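Local coordinates for protein Ps01740 (Pseudomonas sp. UW4, PDB 5UIF) that probably acts as a dehalogenase of the tautomerase superfamily, being a homologue of cis-3-chloroacrylic acid dehalogenase that assembles as a trimer, at residues L2-T7 against H40-E45; A74-I79 against V102-A107. All blocks are in the same frame, centred on the assembly; numbering follows the deposited sequence.

Interaction 1: residues L2-T7 against H40-E45; sequences LYECQT and HVLFKE
Strands 2-8 and 40-46 are the two parallel strands of a beta-alpha-beta unit, joined through helix 14-32, and residues 2-7 and 40-45 pair side by side in it. Five backbone hydrogen bonds hold the pair. Tyr-3 N donates to His-40 O at 2.9 Å, and Tyr-3 O receives Leu-42 N. Cys-5 repeats the pattern, its N on Leu-42 O and its O on Lys-44 N. Thr-7 N to Lys-44 O closes the ladder at a longer 3.2 Å.

Leu-2, Glu-4, Leu-42 and Lys-44 share one face. With Leu-2 CG anti to the backbone N, chi2 of 60° brings CD1 to Leu-42 CG at 3.7 Å, the two side chains crossing at about a right angle. A bend at chi3 (-67°) brings Lys-44 CE toward Glu-4, and from there NZ forms a salt bridge with Glu-4 OE1.

Tyr-3, Cys-5, Phe-43 and Thr-7 lie on the other face, which helix 14-32 helps to cover. Cys-5 CB touches Phe-43 CD2 at 3.6 Å, and SG lies oblique to that ring, 5.0 Å from its centroid. Tyr-3 OH is hydrogen-bonded to His-28 ND1 of the helix. Water 1 links Thr-7 OG1 to Glu-45 OE2. At the edge of this chain's own sheet, His-40 to Leu-42 pair antiparallel with a strand of the second subunit, which carries the sheet on. This parallel strand pair is characteristic of the beta-alpha-beta units of the tautomerase superfamily.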
loop_
_atom_site.group_PDB
_atom_site.type_symbol
_atom_site.label_atom_id
_atom_site.label_comp_id
_atom_site.label_asym_id
_atom_site.label_seq_id
_atom_site.Cartn_x
_atom_site.Cartn_y
_atom_site.Cartn_z
ATOM N N LEU A 2 -9.020 -7.177 2.191
ATOM C CA LEU A 2 -7.627 -7.465 1.876
ATOM C C LEU A 2 -6.712 -7.167 3.060
ATOM O O LEU A 2 -6.811 -6.109 3.680
ATOM C CB LEU A 2 -7.178 -6.659 0.655
ATOM C CG LEU A 2 -5.697 -6.762 0.287
ATOM C CD1 LEU A 2 -5.316 -8.202 -0.026
ATOM C CD2 LEU A 2 -5.365 -5.846 -0.880
ATOM N N TYR A 3 -5.828 -8.109 3.369
ATOM C CA TYR A 3 -4.843 -7.925 4.430
ATOM C C TYR A 3 -3.430 -8.110 3.887
ATOM O O TYR A 3 -3.143 -9.094 3.207
ATOM C CB TYR A 3 -5.097 -8.900 5.582
ATOM C CG TYR A 3 -6.325 -8.578 6.404
ATOM C CD1 TYR A 3 -7.579 -9.039 6.026
ATOM C CD2 TYR A 3 -6.228 -7.817 7.562
ATOM C CE1 TYR A 3 -8.703 -8.748 6.777
ATOM C CE2 TYR A 3 -7.345 -7.521 8.318
ATOM C CZ TYR A 3 -8.580 -7.988 7.922
ATOM O OH TYR A 3 -9.695 -7.695 8.674
ATOM N N GLU A 4 -2.552 -7.158 4.188
ATOM C CA GLU A 4 -1.180 -7.201 3.697
ATOM C C GLU A 4 -0.176 -7.196 4.845
ATOM O O GLU A 4 -0.264 -6.369 5.752
ATOM C CB GLU A 4 -0.911 -6.022 2.761
ATOM C CG GLU A 4 -1.836 -5.969 1.555
ATOM C CD GLU A 4 -1.629 -4.726 0.712
ATOM O OE1 GLU A 4 -0.661 -4.695 -0.077
ATOM O OE2 GLU A 4 -2.434 -3.780 0.837
ATOM N N CYS A 5 0.778 -8.120 4.798
ATOM C CA CYS A 5 1.793 -8.230 5.840
ATOM C C CYS A 5 3.176 -7.864 5.312
ATOM O O CYS A 5 3.679 -8.486 4.376
ATOM C CB CYS A 5 1.811 -9.645 6.421
ATOM S SG CYS A 5 2.894 -9.853 7.854
ATOM N N GLN A 6 3.788 -6.852 5.920
ATOM C CA GLN A 6 5.116 -6.404 5.516
ATOM C C GLN A 6 6.141 -6.617 6.623
ATOM O O GLN A 6 6.077 -5.975 7.671
ATOM C CB GLN A 6 5.086 -4.927 5.117
ATOM C CG GLN A 6 4.503 -4.663 3.741
ATOM C CD GLN A 6 4.557 -3.196 3.362
ATOM O OE1 GLN A 6 4.728 -2.327 4.218
ATOM N NE2 GLN A 6 4.412 -2.913 2.073
ATOM N N THR A 7 7.082 -7.524 6.386
ATOM C CA THR A 7 8.150 -7.790 7.344
ATOM C C THR A 7 9.509 -7.772 6.657
ATOM O O THR A 7 9.594 -7.747 5.430
ATOM C CB THR A 7 7.967 -9.152 8.046
ATOM O OG1 THR A 7 8.064 -10.207 7.081
ATOM C CG2 THR A 7 6.616 -9.226 8.741
ATOM N N HIS A 40 -8.619 -12.084 1.273
ATOM C CA HIS A 40 -7.314 -12.278 0.651
ATOM C C HIS A 40 -6.192 -11.805 1.568
ATOM O O HIS A 40 -6.267 -10.720 2.145
ATOM C CB HIS A 40 -7.239 -11.539 -0.687
ATOM C CG HIS A 40 -8.392 -11.819 -1.598
ATOM N ND1 HIS A 40 -8.476 -12.964 -2.364
ATOM C CD2 HIS A 40 -9.508 -11.103 -1.871
ATOM C CE1 HIS A 40 -9.594 -12.940 -3.065
ATOM N NE2 HIS A 40 -10.239 -11.822 -2.785
ATOM N N VAL A 41 -5.152 -12.623 1.702
ATOM C CA VAL A 41 -4.004 -12.275 2.534
ATOM C C VAL A 41 -2.711 -12.317 1.726
ATOM O O VAL A 41 -2.385 -13.332 1.110
ATOM C CB VAL A 41 -3.873 -13.218 3.746
ATOM C CG1 VAL A 41 -2.702 -12.797 4.623
ATOM C CG2 VAL A 41 -5.165 -13.233 4.550
ATOM N N LEU A 42 -1.977 -11.209 1.732
ATOM C CA LEU A 42 -0.733 -11.108 0.976
ATOM C C LEU A 42 0.468 -10.924 1.899
ATOM O O LEU A 42 0.365 -10.290 2.948
ATOM C CB LEU A 42 -0.805 -9.949 -0.018
ATOM C CG LEU A 42 -2.094 -9.809 -0.831
ATOM C CD1 LEU A 42 -2.011 -8.597 -1.746
ATOM C CD2 LEU A 42 -2.380 -11.073 -1.630
ATOM N N PHE A 43 1.608 -11.480 1.499
ATOM C CA PHE A 43 2.836 -11.345 2.274
ATOM C C PHE A 43 3.954 -10.733 1.439
ATOM O O PHE A 43 4.306 -11.246 0.377
ATOM C CB PHE A 43 3.275 -12.702 2.827
ATOM C CG PHE A 43 2.381 -13.233 3.910
ATOM C CD1 PHE A 43 1.302 -14.044 3.600
ATOM C CD2 PHE A 43 2.619 -12.920 5.237
ATOM C CE1 PHE A 43 0.477 -14.532 4.595
ATOM C CE2 PHE A 43 1.798 -13.405 6.237
ATOM C CZ PHE A 43 0.726 -14.213 5.916
ATOM N N LYS A 44 4.509 -9.630 1.931
ATOM C CA LYS A 44 5.599 -8.945 1.252
ATOM C C LYS A 44 6.799 -8.788 2.178
ATOM O O LYS A 44 6.645 -8.460 3.355
ATOM C CB LYS A 44 5.138 -7.577 0.746
ATOM C CG LYS A 44 4.230 -7.648 -0.469
ATOM C CD LYS A 44 3.395 -6.390 -0.619
ATOM C CE LYS A 44 2.386 -6.267 0.512
ATOM N NZ LYS A 44 1.627 -4.990 0.444
ATOM N N GLU A 45 7.991 -9.027 1.645
ATOM C CA GLU A 45 9.211 -8.914 2.435
ATOM C C GLU A 45 10.022 -7.680 2.058
ATOM O O GLU A 45 10.072 -7.285 0.893
ATOM C CB GLU A 45 10.074 -10.168 2.278
ATOM C CG GLU A 45 9.526 -11.390 2.994
ATOM C CD GLU A 45 10.501 -12.550 2.995
ATOM O OE1 GLU A 45 11.425 -12.552 2.155
ATOM O OE2 GLU A 45 10.346 -13.458 3.839
HETATM O O HOH W 1 8.795 -12.397 6.055
HETATM O O HOH W 2 5.769 -11.049 5.371
#

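Interaction 2: residues A74-I79 against V102-A107; sequences ATRHAI and VVDIPA
Arg-76 reaches from helix 73-91 to the C-terminal end of strand 98-105 and grips both its backbone and Asp-104. Its CG is anti to the backbone N (chi1 -176°), which sets CG 4.0 Å from Val-102 CB. An extended chi2 (-164°) puts CD 3.5 Å from Val-102 O; the chain then bends at chi3, which turns NE. The guanidinium meets its partners at its edge. NH1 donates to Asp-104 OD2 at 2.6 Å in a nearly straight salt bridge, coming from above the carboxylate plane. NH2 donates to Val-102 O at 2.9 Å and, more weakly, to Asp-104 OD1. The guanidinium and carboxylate planes are turned 57° apart, so the salt bridge is not a flat, coplanar pair. Arg-76 NE is held by Gln-73 OE1, so all three guanidinium nitrogens have a partner. Trp-109 of the third subunit adds a cation-pi contact to Arg-76.

One turn along the helix, Ile-79 CG2 meets Val-102 CG2 at 4.0 Å. These two side chains cross at about a right angle. Ile-79 also touches helix 14-32. The contact fastens the helix of the second beta-alpha-beta unit, strand 61-68, helix 73-91, strand 98-105, to its closing strand, a helix-on-sheet arrangement characteristic of the tautomerase superfamily.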
loop_
_atom_site.group_PDB
_atom_site.type_symbol
_atom_site.label_atom_id
_atom_site.label_comp_id
_atom_site.label_asym_id
_atom_site.label_seq_id
_atom_site.Cartn_x
_atom_site.Cartn_y
_atom_site.Cartn_z
ATOM N N ALA A 74 -16.265 -1.308 17.804
ATOM C CA ALA A 74 -15.982 -2.482 18.624
ATOM C C ALA A 74 -15.564 -3.667 17.759
ATOM O O ALA A 74 -14.722 -4.472 18.155
ATOM C CB ALA A 74 -17.194 -2.843 19.468
ATOM N N THR A 75 -16.157 -3.760 16.573
ATOM C CA THR A 75 -15.820 -4.812 15.622
ATOM C C THR A 75 -14.389 -4.649 15.115
ATOM O O THR A 75 -13.627 -5.615 15.058
ATOM C CB THR A 75 -16.789 -4.818 14.425
ATOM O OG1 THR A 75 -18.112 -5.127 14.882
ATOM C CG2 THR A 75 -16.363 -5.848 13.392
ATOM N N ARG A 76 -14.031 -3.420 14.755
ATOM C CA ARG A 76 -12.695 -3.120 14.251
ATOM C C ARG A 76 -11.624 -3.404 15.298
ATOM O O ARG A 76 -10.621 -4.057 15.012
ATOM C CB ARG A 76 -12.606 -1.661 13.808
ATOM C CG ARG A 76 -11.279 -1.286 13.173
ATOM C CD ARG A 76 -11.115 0.221 13.109
ATOM N NE ARG A 76 -12.374 0.891 12.802
ATOM C CZ ARG A 76 -12.833 1.099 11.572
ATOM N NH1 ARG A 76 -13.991 1.718 11.393
ATOM N NH2 ARG A 76 -12.135 0.686 10.523
ATOM N N HIS A 77 -11.848 -2.901 16.510
ATOM C CA HIS A 77 -10.916 -3.090 17.618
ATOM C C HIS A 77 -10.677 -4.568 17.904
ATOM O O HIS A 77 -9.554 -4.977 18.205
ATOM C CB HIS A 77 -11.439 -2.395 18.876
ATOM C CG HIS A 77 -10.617 -2.659 20.099
ATOM N ND1 HIS A 77 -9.442 -1.989 20.366
ATOM C CD2 HIS A 77 -10.797 -3.524 21.125
ATOM C CE1 HIS A 77 -8.936 -2.428 21.504
ATOM N NE2 HIS A 77 -9.739 -3.360 21.985
ATOM N N ALA A 78 -11.738 -5.362 17.805
ATOM C CA ALA A 78 -11.646 -6.800 18.022
ATOM C C ALA A 78 -10.747 -7.446 16.974
ATOM O O ALA A 78 -9.999 -8.377 17.271
ATOM C CB ALA A 78 -13.029 -7.431 17.999
ATOM N N ILE A 79 -10.825 -6.942 15.747
ATOM C CA ILE A 79 -9.978 -7.428 14.665
ATOM C C ILE A 79 -8.529 -7.012 14.899
ATOM O O ILE A 79 -7.612 -7.819 14.747
ATOM C CB ILE A 79 -10.449 -6.904 13.296
ATOM C CG1 ILE A 79 -11.886 -7.352 13.022
ATOM C CG2 ILE A 79 -9.526 -7.391 12.191
ATOM C CD1 ILE A 79 -12.450 -6.835 11.718
ATOM N N VAL A 102 -6.556 -1.343 10.498
ATOM C CA VAL A 102 -7.745 -1.795 9.786
ATOM C C VAL A 102 -8.593 -0.598 9.363
ATOM O O VAL A 102 -9.307 -0.013 10.177
ATOM C CB VAL A 102 -8.596 -2.750 10.646
ATOM C CG1 VAL A 102 -9.837 -3.190 9.886
ATOM C CG2 VAL A 102 -7.775 -3.958 11.070
ATOM N N VAL A 103 -8.510 -0.237 8.086
ATOM C CA VAL A 103 -9.206 0.942 7.583
ATOM C C VAL A 103 -10.512 0.591 6.874
ATOM O O VAL A 103 -10.659 -0.495 6.311
ATOM C CB VAL A 103 -8.315 1.749 6.618
ATOM C CG1 VAL A 103 -7.103 2.301 7.355
ATOM C CG2 VAL A 103 -7.884 0.886 5.444
ATOM N N ASP A 104 -11.461 1.521 6.911
ATOM C CA ASP A 104 -12.748 1.337 6.253
ATOM C C ASP A 104 -12.685 1.720 4.782
ATOM O O ASP A 104 -12.162 2.774 4.425
ATOM C CB ASP A 104 -13.836 2.157 6.952
ATOM C CG ASP A 104 -14.356 1.487 8.206
ATOM O OD1 ASP A 104 -14.197 0.255 8.333
ATOM O OD2 ASP A 104 -14.929 2.192 9.063
ATOM N N ILE A 105 -13.220 0.850 3.934
ATOM C CA ILE A 105 -13.353 1.141 2.515
ATOM C C ILE A 105 -14.825 1.103 2.129
ATOM O O ILE A 105 -15.496 0.094 2.348
ATOM C CB ILE A 105 -12.571 0.140 1.643
ATOM C CG1 ILE A 105 -11.092 0.128 2.035
ATOM C CG2 ILE A 105 -12.734 0.476 0.168
ATOM C CD1 ILE A 105 -10.394 1.453 1.824
ATOM N N PRO A 106 -15.338 2.213 1.574
ATOM C CA PRO A 106 -16.724 2.260 1.099
ATOM C C PRO A 106 -17.005 1.147 0.094
ATOM O O PRO A 106 -16.163 0.866 -0.760
ATOM C CB PRO A 106 -16.823 3.641 0.445
ATOM C CG PRO A 106 -15.800 4.457 1.163
ATOM C CD PRO A 106 -14.663 3.514 1.434
ATOM N N ALA A 107 -18.171 0.520 0.211
ATOM C CA ALA A 107 -18.508 -0.656 -0.587
ATOM C C ALA A 107 -18.490 -0.376 -2.087
ATOM O O ALA A 107 -18.260 -1.281 -2.891
ATOM C CB ALA A 107 -19.869 -1.194 -0.171
#

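Interactions 1 and 2 belong to successive beta-alpha-beta units of one chain, and interaction 1 lies wholly earlier in the sequence. Their centres are about 17 Å apart. Both are built on one mixed sheet: strands 40-46 and 98-105 are its outermost strands within the chain, with 2-8 and 61-68 between them. The two contacts touch where Tyr-3 OH packs on Ile-79 CG2 at 3.5 Å. Besides the second-subunit pairing of interaction 1, Val-102 makes backbone hydrogen bonds to the third subunit. Pro-1, the usual catalytic residue of this superfamily, directly precedes segment 2-7 and is backbone hydrogen-bonded to His-40, so interaction 1 probably lies beside the active site.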